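Local coordinates for putative rubredoxin reductase (Rhodopseudomonas palustris, PDB 3FG2), which probably passes electrons from NADH through its bound FAD to a ferredoxin that serves the cytochrome P450 CYP199A2, at residues A[174-177]-A[181-184]; A[187-192]-A[350-355]; A[318-323]-A[329-334]; A[342-347]-A[368-373]. One frame throughout, in Å; residues are numbered along the deposited sequence.

Interaction 1: A[174-177]-A[181-184]; sequences APRV and VVTP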
loop_
_atom_site.group_PDB
_atom_site.type_symbol
_atom_site.label_atom_id
_atom_site.label_comp_id
_atom_site.label_asym_id
_atom_site.label_seq_id
_atom_site.Cartn_x
_atom_site.Cartn_y
_atom_site.Cartn_z
ATOM N N ALA A 174 -7.334 7.773 -16.400
ATOM C CA ALA A 174 -6.713 9.088 -16.363
ATOM C C ALA A 174 -5.805 9.291 -17.575
ATOM O O ALA A 174 -5.445 8.339 -18.269
ATOM C CB ALA A 174 -5.908 9.238 -15.080
ATOM N N PRO A 175 -5.419 10.545 -17.847
ATOM C CA PRO A 175 -4.547 10.853 -18.984
ATOM C C PRO A 175 -3.081 10.427 -18.808
ATOM O O PRO A 175 -2.301 10.492 -19.763
ATOM C CB PRO A 175 -4.701 12.362 -19.127
ATOM C CG PRO A 175 -4.902 12.796 -17.704
ATOM C CD PRO A 175 -5.884 11.782 -17.194
ATOM N N ARG A 176 -2.715 9.994 -17.601
ATOM C CA ARG A 176 -1.347 9.553 -17.313
ATOM C C ARG A 176 -1.333 8.524 -16.180
ATOM O O ARG A 176 -2.293 8.410 -15.415
ATOM C CB ARG A 176 -0.459 10.748 -16.940
ATOM C CG ARG A 176 -0.814 11.415 -15.613
ATOM C CD ARG A 176 -0.063 12.725 -15.420
ATOM N NE ARG A 176 -0.574 13.459 -14.266
ATOM C CZ ARG A 176 -0.235 13.207 -13.006
ATOM N NH1 ARG A 176 0.626 12.238 -12.732
ATOM N NH2 ARG A 176 -0.768 13.914 -12.018
ATOM N N VAL A 177 -0.242 7.775 -16.077
ATOM C CA VAL A 177 -0.119 6.744 -15.057
ATOM C C VAL A 177 0.131 7.284 -13.650
ATOM O O VAL A 177 0.664 8.371 -13.481
ATOM C CB VAL A 177 1.020 5.754 -15.409
ATOM C CG1 VAL A 177 0.732 5.098 -16.750
ATOM C CG2 VAL A 177 2.355 6.478 -15.454
ATOM N N VAL A 181 -1.042 9.381 -7.374
ATOM C CA VAL A 181 0.095 9.490 -6.467
ATOM C C VAL A 181 1.386 10.213 -6.867
ATOM O O VAL A 181 2.205 10.496 -5.994
ATOM C CB VAL A 181 0.495 8.084 -5.963
ATOM C CG1 VAL A 181 -0.599 7.517 -5.072
ATOM C CG2 VAL A 181 0.719 7.154 -7.150
ATOM N N VAL A 182 1.590 10.502 -8.150
ATOM C CA VAL A 182 2.816 11.196 -8.568
ATOM C C VAL A 182 2.511 12.364 -9.499
ATOM O O VAL A 182 1.415 12.438 -10.071
ATOM C CB VAL A 182 3.803 10.241 -9.308
ATOM C CG1 VAL A 182 4.082 9.015 -8.459
ATOM C CG2 VAL A 182 3.234 9.836 -10.667
ATOM N N THR A 183 3.475 13.270 -9.655
ATOM C CA THR A 183 3.292 14.422 -10.541
ATOM C C THR A 183 3.609 14.012 -11.994
ATOM O O THR A 183 4.287 13.010 -12.234
ATOM C CB THR A 183 4.176 15.629 -10.101
ATOM O OG1 THR A 183 5.564 15.261 -10.112
ATOM C CG2 THR A 183 3.785 16.080 -8.698
ATOM N N PRO A 184 3.126 14.786 -12.980
ATOM C CA PRO A 184 3.336 14.512 -14.407
ATOM C C PRO A 184 4.734 14.105 -14.881
ATOM O O PRO A 184 4.861 13.229 -15.738
ATOM C CB PRO A 184 2.848 15.796 -15.079
ATOM C CG PRO A 184 1.756 16.249 -14.157
ATOM C CD PRO A 184 2.405 16.057 -12.801
HETATM O O HOH W 1 -1.135 13.447 -9.224
#
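Arg176 turns its CG into the space between its backbone N and carbonyl carbon (chi1 68°), and from there the chain runs extended to NE. This carries the guanidinium across to the backbone of Val182, Thr183 and Pro184. NH1 does most of the gripping. It gives a hydrogen bond of 2.8 Å to Val182 O, with an N-H...O angle of 157°. The oxygen lies at the edge of the guanidinium, close to its plane. Seen from the carbonyl the fit is less regular, because NH1 sits above the carbonyl plane. NH2 adds a weak bond to the same oxygen. A water completes a ring: it accepts from Arg176 NH2 at 2.9 Å and donates to Val182 O at 2.9 Å.

One face of the guanidinium lies over the start of helix 184-196. Pro184 N is 3.6 Å above the guanidinium plane, towards the rim, and Pro184 CG comes within 3.6 Å of Arg176 NE. Arg176 NH1 is also hydrogen-bonded to Ser187 OG in the first part of the helix, and Val177 O bonds to the same hydroxyl. An alanine in place of Arg176 is likely to leave Val182 O without these N-H partners, the water without its donor, and Pro184 without the guanidinium over it.

The contact ties together two parts of the loop between strand 167-171 and helix 184-196, within the pyridine nucleotide-disulphide oxidoreductase region. A charged group serves here as a clamp on a neutral carbonyl, so the loop is probably held by directed N-H bonds and packing on a proline, with no carboxylate taking part across it.

Interaction 2: A[187-192]-A[350-355]; sequences SSYFHD and RSFSAF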
loop_
_atom_site.group_PDB
_atom_site.type_symbol
_atom_site.label_atom_id
_atom_site.label_comp_id
_atom_site.label_asym_id
_atom_site.label_seq_id
_atom_site.Cartn_x
_atom_site.Cartn_y
_atom_site.Cartn_z
ATOM N N SER A 187 5.114 10.412 -14.217
ATOM C CA SER A 187 4.281 9.607 -15.105
ATOM C C SER A 187 4.932 9.524 -16.475
ATOM O O SER A 187 5.073 8.445 -17.048
ATOM C CB SER A 187 2.894 10.224 -15.258
ATOM O OG SER A 187 2.264 10.368 -14.004
ATOM N N SER A 188 5.328 10.679 -16.996
ATOM C CA SER A 188 5.967 10.755 -18.302
ATOM C C SER A 188 7.168 9.809 -18.396
ATOM O O SER A 188 7.255 9.001 -19.321
ATOM C CB SER A 188 6.404 12.196 -18.575
ATOM O OG SER A 188 7.055 12.308 -19.827
ATOM N N TYR A 189 8.086 9.908 -17.437
ATOM C CA TYR A 189 9.278 9.059 -17.429
ATOM C C TYR A 189 8.916 7.578 -17.506
ATOM O O TYR A 189 9.448 6.832 -18.331
ATOM C CB TYR A 189 10.110 9.289 -16.155
ATOM C CG TYR A 189 11.275 8.324 -16.020
ATOM C CD1 TYR A 189 12.431 8.476 -16.796
ATOM C CD2 TYR A 189 11.196 7.223 -15.165
ATOM C CE1 TYR A 189 13.481 7.551 -16.731
ATOM C CE2 TYR A 189 12.244 6.285 -15.088
ATOM C CZ TYR A 189 13.381 6.458 -15.876
ATOM O OH TYR A 189 14.410 5.539 -15.806
ATOM N N PHE A 190 8.013 7.149 -16.636
ATOM C CA PHE A 190 7.616 5.754 -16.614
ATOM C C PHE A 190 6.804 5.338 -17.827
ATOM O O PHE A 190 6.806 4.163 -18.208
ATOM C CB PHE A 190 6.884 5.439 -15.309
ATOM C CG PHE A 190 7.812 5.258 -14.152
ATOM C CD1 PHE A 190 7.963 6.252 -13.194
ATOM C CD2 PHE A 190 8.598 4.108 -14.057
ATOM C CE1 PHE A 190 8.889 6.108 -12.160
ATOM C CE2 PHE A 190 9.530 3.951 -13.024
ATOM C CZ PHE A 190 9.676 4.951 -12.077
ATOM N N HIS A 191 6.116 6.295 -18.442
ATOM C CA HIS A 191 5.355 5.978 -19.634
ATOM C C HIS A 191 6.366 5.628 -20.720
ATOM O O HIS A 191 6.174 4.676 -21.471
ATOM C CB HIS A 191 4.504 7.163 -20.088
ATOM C CG HIS A 191 3.978 7.013 -21.481
ATOM N ND1 HIS A 191 4.756 7.234 -22.598
ATOM C CD2 HIS A 191 2.775 6.597 -21.940
ATOM C CE1 HIS A 191 4.055 6.961 -23.684
ATOM N NE2 HIS A 191 2.848 6.571 -23.311
ATOM N N ASP A 192 7.447 6.401 -20.790
ATOM C CA ASP A 192 8.489 6.166 -21.784
ATOM C C ASP A 192 9.181 4.819 -21.546
ATOM O O ASP A 192 9.302 4.000 -22.461
ATOM C CB ASP A 192 9.542 7.288 -21.751
ATOM C CG ASP A 192 9.019 8.617 -22.293
ATOM O OD1 ASP A 192 7.994 8.629 -23.009
ATOM O OD2 ASP A 192 9.650 9.660 -22.017
ATOM N N ARG A 350 18.434 8.756 -16.664
ATOM C CA ARG A 350 17.646 7.843 -15.835
ATOM C C ARG A 350 17.957 7.942 -14.344
ATOM O O ARG A 350 17.900 6.951 -13.619
ATOM C CB ARG A 350 17.845 6.398 -16.283
ATOM C CG ARG A 350 17.362 6.098 -17.683
ATOM C CD ARG A 350 17.304 4.599 -17.882
ATOM N NE ARG A 350 17.576 4.216 -19.263
ATOM C CZ ARG A 350 18.740 4.409 -19.882
ATOM N NH1 ARG A 350 19.754 4.985 -19.245
ATOM N NH2 ARG A 350 18.895 4.012 -21.140
ATOM N N SER A 351 18.310 9.140 -13.900
ATOM C CA SER A 351 18.582 9.386 -12.495
ATOM C C SER A 351 18.285 10.852 -12.265
ATOM O O SER A 351 19.035 11.728 -12.703
ATOM C CB SER A 351 20.034 9.098 -12.137
ATOM O OG SER A 351 20.248 9.365 -10.763
ATOM N N PHE A 352 17.178 11.119 -11.585
ATOM C CA PHE A 352 16.779 12.489 -11.332
ATOM C C PHE A 352 15.699 12.492 -10.266
ATOM O O PHE A 352 15.201 11.436 -9.861
ATOM C CB PHE A 352 16.215 13.099 -12.616
ATOM C CG PHE A 352 14.878 12.536 -13.006
ATOM C CD1 PHE A 352 13.703 13.087 -12.504
ATOM C CD2 PHE A 352 14.795 11.412 -13.819
ATOM C CE1 PHE A 352 12.470 12.527 -12.802
ATOM C CE2 PHE A 352 13.563 10.838 -14.125
ATOM C CZ PHE A 352 12.398 11.395 -13.616
ATOM N N SER A 353 15.329 13.687 -9.832
ATOM C CA SER A 353 14.294 13.842 -8.827
ATOM C C SER A 353 13.392 15.018 -9.190
ATOM O O SER A 353 13.818 15.980 -9.841
ATOM C CB SER A 353 14.917 14.081 -7.443
ATOM O OG SER A 353 15.688 12.968 -7.020
ATOM N N ALA A 354 12.135 14.925 -8.786
ATOM C CA ALA A 354 11.201 16.000 -9.031
ATOM C C ALA A 354 10.949 16.639 -7.671
ATOM O O ALA A 354 10.338 16.025 -6.786
ATOM C CB ALA A 354 9.907 15.457 -9.612
ATOM N N PHE A 355 11.456 17.856 -7.485
ATOM C CA PHE A 355 11.246 18.561 -6.231
ATOM C C PHE A 355 9.921 19.284 -6.374
ATOM O O PHE A 355 9.775 20.201 -7.178
ATOM C CB PHE A 355 12.392 19.546 -5.960
ATOM C CG PHE A 355 13.634 18.893 -5.425
ATOM C CD1 PHE A 355 14.233 17.839 -6.110
ATOM C CD2 PHE A 355 14.206 19.331 -4.236
ATOM C CE1 PHE A 355 15.381 17.231 -5.619
ATOM C CE2 PHE A 355 15.358 18.729 -3.733
ATOM C CZ PHE A 355 15.946 17.675 -4.429
#
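Helix 184-196 packs here against the C-terminal antiparallel sheet, at the start of strand 351-358. Tyr189 is the helix residue that makes the contact. Its ring meets Phe352 in a T-shaped (edge-to-face) stack, with centroids 5.4 Å apart and planes at 72°. Phenylalanine supplies the edge and tyrosine the face. Phe352 CE2 stands 3.7 Å from Tyr189 CD1, above the ring and towards its rim. Phe352 CZ reaches back to Tyr189 CB at 4.0 Å, so the phenylalanine edge covers the root of the tyrosine ring as well. Tyr189 has its CG anti to the backbone N (chi1 174°), which sends the ring out from the helix towards the strand.

The strand enters the sheet through a G1 beta bulge, in which Arg350 and Ser351 both face Ser346. The bulge sets Arg350 beside the far end of the tyrosine. The aliphatic part of Arg350 lies at the ring edge: CG is 3.5 Å from Tyr189 OH and CB 3.6 Å from the same oxygen. The two side chains cross at about a right angle. These are packing contacts; the hydroxyl is hydrogen-bonded to Asp327 OD1.

The contact joins a helix of the pyridine nucleotide-disulphide oxidoreductase region to the reductase C-terminal region. Val368 of the neighbouring strand 361-368 also touches the Tyr189 ring, and Ile343 of strand 340-344 touches Phe352. The next helix residue, Phe190, packs its ring on Leu329 of strand 327-333.

Interaction 3: A[318-323]-A[329-334]; sequences PWFWSD and LQIVGL. With FAD (flavin-adenine dinucleotide), chain B.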
loop_
_atom_site.group_PDB
_atom_site.type_symbol
_atom_site.label_atom_id
_atom_site.label_comp_id
_atom_site.label_asym_id
_atom_site.label_seq_id
_atom_site.Cartn_x
_atom_site.Cartn_y
_atom_site.Cartn_z
ATOM N N PRO A 318 5.383 10.548 6.153
ATOM C CA PRO A 318 5.085 9.730 4.977
ATOM C C PRO A 318 6.120 9.645 3.858
ATOM O O PRO A 318 6.654 10.656 3.384
ATOM C CB PRO A 318 3.765 10.318 4.490
ATOM C CG PRO A 318 3.953 11.767 4.759
ATOM C CD PRO A 318 4.554 11.770 6.156
ATOM N N TRP A 319 6.396 8.415 3.445
ATOM C CA TRP A 319 7.301 8.142 2.340
ATOM C C TRP A 319 6.893 6.809 1.722
ATOM O O TRP A 319 6.416 5.907 2.415
ATOM C CB TRP A 319 8.775 8.127 2.781
ATOM C CG TRP A 319 9.110 7.296 3.975
ATOM C CD1 TRP A 319 9.104 7.696 5.279
ATOM C CD2 TRP A 319 9.555 5.935 3.973
ATOM N NE1 TRP A 319 9.525 6.669 6.095
ATOM C CE2 TRP A 319 9.805 5.576 5.318
ATOM C CE3 TRP A 319 9.768 4.984 2.966
ATOM C CZ2 TRP A 319 10.257 4.304 5.682
ATOM C CZ3 TRP A 319 10.218 3.724 3.325
ATOM C CH2 TRP A 319 10.456 3.395 4.676
ATOM N N PHE A 320 7.062 6.699 0.411
ATOM C CA PHE A 320 6.676 5.498 -0.311
ATOM C C PHE A 320 7.747 5.131 -1.328
ATOM O O PHE A 320 8.706 5.888 -1.536
ATOM C CB PHE A 320 5.367 5.751 -1.067
ATOM C CG PHE A 320 4.391 6.645 -0.337
ATOM C CD1 PHE A 320 3.236 6.117 0.240
ATOM C CD2 PHE A 320 4.611 8.024 -0.251
ATOM C CE1 PHE A 320 2.314 6.943 0.888
ATOM C CE2 PHE A 320 3.696 8.866 0.398
ATOM C CZ PHE A 320 2.545 8.320 0.967
ATOM N N TRP A 321 7.586 3.973 -1.962
ATOM C CA TRP A 321 8.518 3.550 -3.003
ATOM C C TRP A 321 7.839 2.563 -3.944
ATOM O O TRP A 321 6.784 2.016 -3.630
ATOM C CB TRP A 321 9.786 2.945 -2.398
ATOM C CG TRP A 321 9.700 1.488 -2.037
ATOM C CD1 TRP A 321 9.996 0.422 -2.843
ATOM C CD2 TRP A 321 9.339 0.944 -0.765
ATOM N NE1 TRP A 321 9.847 -0.750 -2.146
ATOM C CE2 TRP A 321 9.444 -0.462 -0.868
ATOM C CE3 TRP A 321 8.939 1.506 0.454
ATOM C CZ2 TRP A 321 9.162 -1.317 0.209
ATOM C CZ3 TRP A 321 8.659 0.654 1.526
ATOM C CH2 TRP A 321 8.773 -0.742 1.392
ATOM N N SER A 322 8.440 2.361 -5.111
ATOM C CA SER A 322 7.893 1.450 -6.107
ATOM C C SER A 322 9.051 0.951 -6.962
ATOM O O SER A 322 9.949 1.722 -7.305
ATOM C CB SER A 322 6.868 2.186 -6.979
ATOM O OG SER A 322 6.210 1.300 -7.864
ATOM N N ASP A 323 9.031 -0.338 -7.293
ATOM C CA ASP A 323 10.091 -0.941 -8.105
ATOM C C ASP A 323 9.494 -1.397 -9.431
ATOM O O ASP A 323 8.823 -2.428 -9.493
ATOM C CB ASP A 323 10.704 -2.154 -7.379
ATOM C CG ASP A 323 11.365 -1.785 -6.049
ATOM O OD1 ASP A 323 11.832 -2.706 -5.336
ATOM O OD2 ASP A 323 11.418 -0.584 -5.714
ATOM N N LEU A 329 11.638 3.964 -7.679
ATOM C CA LEU A 329 10.973 5.231 -7.422
ATOM C C LEU A 329 10.827 5.390 -5.919
ATOM O O LEU A 329 10.300 4.508 -5.238
ATOM C CB LEU A 329 9.576 5.240 -8.048
ATOM C CG LEU A 329 8.859 6.569 -8.355
ATOM C CD1 LEU A 329 7.354 6.347 -8.265
ATOM C CD2 LEU A 329 9.269 7.663 -7.407
ATOM N N GLN A 330 11.298 6.513 -5.401
ATOM C CA GLN A 330 11.175 6.788 -3.984
ATOM C C GLN A 330 10.491 8.136 -3.814
ATOM O O GLN A 330 10.835 9.111 -4.484
ATOM C CB GLN A 330 12.545 6.803 -3.310
ATOM C CG GLN A 330 13.180 5.440 -3.187
ATOM C CD GLN A 330 14.613 5.541 -2.744
ATOM O OE1 GLN A 330 15.444 6.127 -3.436
ATOM N NE2 GLN A 330 14.916 4.981 -1.583
ATOM N N ILE A 331 9.512 8.182 -2.922
ATOM C CA ILE A 331 8.783 9.411 -2.678
ATOM C C ILE A 331 8.785 9.702 -1.198
ATOM O O ILE A 331 8.534 8.806 -0.399
ATOM C CB ILE A 331 7.306 9.297 -3.092
ATOM C CG1 ILE A 331 7.187 8.802 -4.531
ATOM C CG2 ILE A 331 6.629 10.656 -2.947
ATOM C CD1 ILE A 331 5.746 8.559 -4.975
ATOM N N VAL A 332 9.090 10.943 -0.830
ATOM C CA VAL A 332 9.042 11.337 0.567
ATOM C C VAL A 332 8.198 12.608 0.630
ATOM O O VAL A 332 8.497 13.603 -0.047
ATOM C CB VAL A 332 10.443 11.605 1.162
ATOM C CG1 VAL A 332 11.174 12.681 0.361
ATOM C CG2 VAL A 332 10.298 12.038 2.619
ATOM N N GLY A 333 7.131 12.559 1.426
ATOM C CA GLY A 333 6.240 13.702 1.562
ATOM C C GLY A 333 4.972 13.527 0.740
ATOM O O GLY A 333 4.869 12.601 -0.064
ATOM N N LEU A 334 3.996 14.409 0.944
ATOM C CA LEU A 334 2.735 14.353 0.203
ATOM C C LEU A 334 2.747 15.479 -0.835
ATOM O O LEU A 334 2.841 16.655 -0.472
ATOM C CB LEU A 334 1.558 14.520 1.170
ATOM C CG LEU A 334 1.444 13.459 2.280
ATOM C CD1 LEU A 334 0.411 13.868 3.322
ATOM C CD2 LEU A 334 1.067 12.123 1.662
HETATM P PA FAD B . -2.304 -5.429 5.382
HETATM O O1A FAD B . -3.184 -5.509 4.186
HETATM O O2A FAD B . -0.989 -5.740 5.306
HETATM O O5B FAD B . -2.901 -6.571 6.221
HETATM C C5B FAD B . -4.306 -6.665 6.617
HETATM C C4B FAD B . -4.451 -8.103 7.162
HETATM O O4B FAD B . -5.680 -8.132 7.982
HETATM C C3B FAD B . -4.635 -9.202 6.100
HETATM O O3B FAD B . -3.849 -10.343 6.245
HETATM C C2B FAD B . -6.125 -9.399 6.114
HETATM O O2B FAD B . -6.534 -10.608 5.552
HETATM C C1B FAD B . -6.398 -9.347 7.587
HETATM N N9A FAD B . -7.774 -9.069 8.009
HETATM C C8A FAD B . -8.673 -8.231 7.401
HETATM N N7A FAD B . -9.847 -8.196 8.019
HETATM C C5A FAD B . -9.718 -9.046 9.078
HETATM C C6A FAD B . -10.665 -9.448 10.143
HETATM N N6A FAD B . -11.898 -9.007 10.244
HETATM N N1A FAD B . -10.158 -10.347 11.059
HETATM C C2A FAD B . -8.873 -10.833 10.992
HETATM N N3A FAD B . -7.948 -10.519 10.054
HETATM C C4A FAD B . -8.418 -9.619 9.115
HETATM N N1 FAD B . 3.861 -0.125 0.376
HETATM C C2 FAD B . 5.061 0.452 0.309
HETATM O O2 FAD B . 5.362 1.348 1.039
HETATM N N3 FAD B . 6.055 0.031 -0.633
HETATM C C4 FAD B . 5.818 -1.005 -1.520
HETATM O O4 FAD B . 6.689 -1.339 -2.303
HETATM C C4X FAD B . 4.509 -1.648 -1.454
HETATM N N5 FAD B . 4.222 -2.674 -2.291
HETATM C C5X FAD B . 2.976 -3.267 -2.197
HETATM C C6 FAD B . 2.697 -4.352 -3.075
HETATM C C7 FAD B . 1.485 -5.012 -3.050
HETATM C C7M FAD B . 1.239 -6.162 -4.007
HETATM C C8 FAD B . 0.448 -4.594 -2.100
HETATM C C8M FAD B . -0.901 -5.273 -2.014
HETATM C C9 FAD B . 0.711 -3.517 -1.227
HETATM C C9A FAD B . 1.961 -2.855 -1.265
HETATM N N10 FAD B . 2.308 -1.746 -0.384
HETATM C C10 FAD B . 3.536 -1.153 -0.458
HETATM C "C1'" FAD B . 1.278 -1.309 0.592
HETATM C "C2'" FAD B . 1.459 -2.060 1.946
HETATM O "O2'" FAD B . 1.434 -3.446 1.689
HETATM C "C3'" FAD B . 0.328 -1.644 2.864
HETATM O "O3'" FAD B . 0.408 -0.245 3.115
HETATM C "C4'" FAD B . 0.424 -2.402 4.177
HETATM O "O4'" FAD B . 0.352 -3.833 3.943
HETATM C "C5'" FAD B . -0.720 -1.971 5.063
HETATM O "O5'" FAD B . -0.612 -2.810 6.396
HETATM P P FAD B . -1.868 -3.226 7.108
HETATM O O1P FAD B . -1.297 -3.977 8.344
HETATM O O2P FAD B . -2.735 -2.175 7.404
HETATM O O3P FAD B . -2.637 -4.159 6.279
#
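Phe320 N gives its hydrogen to Ile331 O at 2.7 Å, the shortest bond of this strand pair. Ile331 N returns one to Phe320 O at 2.8 Å, nearly straight at 175°. Ser322 and Leu329 form a second such pair, and Gly333 N bonds to Pro318 O. The strands are the two arms of an antiparallel beta hairpin at one edge of the C-terminal sheet. Trp319 and Trp321 sit on one face with Val332 and Gln330, at non-hydrogen-bonded pairs. The other face carries Phe320, Ser322, Leu329 and Ile331. There Phe320 CD2 packs on Ile331 CB at 4.1 Å, and Phe152 of helix 152-163 covers Leu329 and Ile331.

Trp321 belongs to the FAD pocket. With chi1 at 84°, its CG lies between the backbone N and the carbonyl carbon, and the indole leads away from the hairpin to the flavin. FAD N3 lies 3.1 Å above the indole plane, over its centre. FAD O4 is over the same face, 3.2 Å from Trp321 NE1. The flavin edge points at the indole, planes about 60° apart, rather than stacking. With an alanine in its place, this edge is likely to lose the indole face. Val293 and Lys47, which bind FAD, lie beside the indole.

Interaction 4: A[342-347]-A[368-373]; sequences VIRGSV and VNRAAD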
loop_
_atom_site.group_PDB
_atom_site.type_symbol
_atom_site.label_atom_id
_atom_site.label_comp_id
_atom_site.label_asym_id
_atom_site.label_seq_id
_atom_site.Cartn_x
_atom_site.Cartn_y
_atom_site.Cartn_z
ATOM N N VAL A 342 10.467 21.163 -9.852
ATOM C CA VAL A 342 11.823 21.378 -10.348
ATOM C C VAL A 342 12.515 20.032 -10.527
ATOM O O VAL A 342 12.419 19.159 -9.668
ATOM C CB VAL A 342 12.662 22.216 -9.354
ATOM C CG1 VAL A 342 14.102 22.273 -9.817
ATOM C CG2 VAL A 342 12.086 23.618 -9.226
ATOM N N ILE A 343 13.213 19.870 -11.641
ATOM C CA ILE A 343 13.926 18.627 -11.901
ATOM C C ILE A 343 15.382 18.744 -11.471
ATOM O O ILE A 343 16.065 19.704 -11.828
ATOM C CB ILE A 343 13.916 18.260 -13.410
ATOM C CG1 ILE A 343 12.497 17.911 -13.868
ATOM C CG2 ILE A 343 14.879 17.099 -13.671
ATOM C CD1 ILE A 343 11.912 16.707 -13.181
ATOM N N ARG A 344 15.856 17.778 -10.693
ATOM C CA ARG A 344 17.253 17.768 -10.284
ATOM C C ARG A 344 17.822 16.506 -10.900
ATOM O O ARG A 344 17.241 15.427 -10.754
ATOM C CB ARG A 344 17.415 17.705 -8.763
ATOM C CG ARG A 344 18.881 17.649 -8.315
ATOM C CD ARG A 344 19.006 17.678 -6.798
ATOM N NE ARG A 344 19.815 18.808 -6.344
ATOM C CZ ARG A 344 21.125 18.760 -6.149
ATOM N NH1 ARG A 344 21.777 17.629 -6.362
ATOM N NH2 ARG A 344 21.783 19.842 -5.760
ATOM N N GLY A 345 18.952 16.643 -11.588
ATOM C CA GLY A 345 19.563 15.494 -12.224
ATOM C C GLY A 345 19.164 15.448 -13.684
ATOM O O GLY A 345 18.858 16.480 -14.277
ATOM N N SER A 346 19.141 14.253 -14.263
ATOM C CA SER A 346 18.795 14.109 -15.674
ATOM C C SER A 346 17.835 12.975 -15.977
ATOM O O SER A 346 18.072 11.831 -15.596
ATOM C CB SER A 346 20.059 13.906 -16.507
ATOM O OG SER A 346 19.721 13.467 -17.813
ATOM N N VAL A 347 16.763 13.302 -16.688
ATOM C CA VAL A 347 15.770 12.310 -17.068
ATOM C C VAL A 347 16.415 11.359 -18.070
ATOM O O VAL A 347 16.225 10.139 -18.000
ATOM C CB VAL A 347 14.545 12.973 -17.718
ATOM C CG1 VAL A 347 13.508 11.921 -18.076
ATOM C CG2 VAL A 347 13.954 13.992 -16.769
ATOM N N VAL A 368 13.871 9.138 -8.876
ATOM C CA VAL A 368 14.007 7.953 -9.715
ATOM C C VAL A 368 15.478 7.560 -9.736
ATOM O O VAL A 368 16.321 8.322 -10.209
ATOM C CB VAL A 368 13.548 8.218 -11.164
ATOM C CG1 VAL A 368 13.960 7.056 -12.059
ATOM C CG2 VAL A 368 12.050 8.396 -11.206
ATOM N N ASN A 369 15.778 6.370 -9.224
ATOM C CA ASN A 369 17.153 5.871 -9.160
ATOM C C ASN A 369 18.109 6.950 -8.640
ATOM O O ASN A 369 19.166 7.192 -9.226
ATOM C CB ASN A 369 17.624 5.407 -10.540
ATOM C CG ASN A 369 16.670 4.425 -11.190
ATOM O OD1 ASN A 369 16.254 3.427 -10.577
ATOM N ND2 ASN A 369 16.328 4.691 -12.451
ATOM N N ARG A 370 17.733 7.596 -7.544
ATOM C CA ARG A 370 18.551 8.660 -6.972
ATOM C C ARG A 370 18.353 8.685 -5.460
ATOM O O ARG A 370 17.732 9.600 -4.922
ATOM C CB ARG A 370 18.132 10.000 -7.574
ATOM C CG ARG A 370 19.242 11.022 -7.704
ATOM C CD ARG A 370 18.724 12.257 -8.416
ATOM N NE ARG A 370 19.755 12.886 -9.233
ATOM C CZ ARG A 370 20.667 13.738 -8.777
ATOM N NH1 ARG A 370 20.687 14.080 -7.494
ATOM N NH2 ARG A 370 21.559 14.247 -9.611
ATOM N N ALA A 371 18.886 7.671 -4.788
ATOM C CA ALA A 371 18.757 7.535 -3.339
ATOM C C ALA A 371 19.221 8.730 -2.509
ATOM O O ALA A 371 18.676 8.991 -1.436
ATOM C CB ALA A 371 19.484 6.275 -2.878
ATOM N N ALA A 372 20.221 9.453 -2.992
ATOM C CA ALA A 372 20.740 10.604 -2.256
ATOM C C ALA A 372 19.709 11.712 -2.075
ATOM O O ALA A 372 19.650 12.330 -1.021
ATOM C CB ALA A 372 21.994 11.160 -2.948
ATOM N N ASP A 373 18.902 11.969 -3.097
ATOM C CA ASP A 373 17.892 13.015 -2.988
ATOM C C ASP A 373 16.801 12.603 -1.996
ATOM O O ASP A 373 16.242 13.440 -1.285
ATOM C CB ASP A 373 17.284 13.324 -4.365
ATOM C CG ASP A 373 18.254 14.074 -5.280
ATOM O OD1 ASP A 373 19.358 14.425 -4.822
ATOM O OD2 ASP A 373 17.916 14.322 -6.460
#
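The chain turns a corner at Gly345, whose CA is 8.7 Å from the CA of Arg370, the N-cap residue of helix 371-380. Gly345 has backbone angles (97°, -153°) that call for glycine, and a CB there would also clash with Arg370 NE. The Arg370 guanidinium lies with one face over this backbone: NH2 is 3.5 Å from Gly345 CA. Arg370 NE is buried here without a partner. Arg370 NH1 makes weak, bent bonds to both Asp373 oxygens (3.0 Å to OD2), part of a salt bridge.

Arg344 comes in from the strand with CG anti to its N (chi1 178°). Its CD rests 3.5 Å from Asp373 OD2. The two charges are near but unbonded, NH1 being 4.3 Å from Asp373 OD1, well out of the guanidinium plane. Arg344 NH1 and Arg370 NH1 are 3.9 Å apart, with the two guanidinium planes steeply inclined. The Asp373 carboxylate, close to both, probably eases this.

Asp373 OD2 also bonds to Ser353 OG, on strand 351-358. Arg344 makes weak bonds to Ala392 O and Phe397 O, and Leu399 of helix 399-403 touches both Arg344 and Asp373. The contact joins the sheet edge to helix 371-380, with the C-terminal helices alongside.

In the fold
Interaction 3 alone of the four reaches the FAD, through Trp321; interactions 1, 2 and 4 lie away from the annotated sites. Interactions 1 and 2 share the start of helix 184-196, their centres 11 Å apart, and meet at Ser187. Interactions 2 and 4 are the closest pair, at 8 Å between centres, on neighbouring strands 351-358 and 340-344. Interaction 3 meets the others by packing: Ile331 CD1 lies 3.9 Å from Val182 CG1 of interaction 1, Leu329 CG 3.8 Å from Phe190 CE1 of interaction 2, and Gln330 OE1 3.6 Å from Ala371 CA of interaction 4. Interactions 2, 3 and 4 all involve the same C-terminal antiparallel sheet.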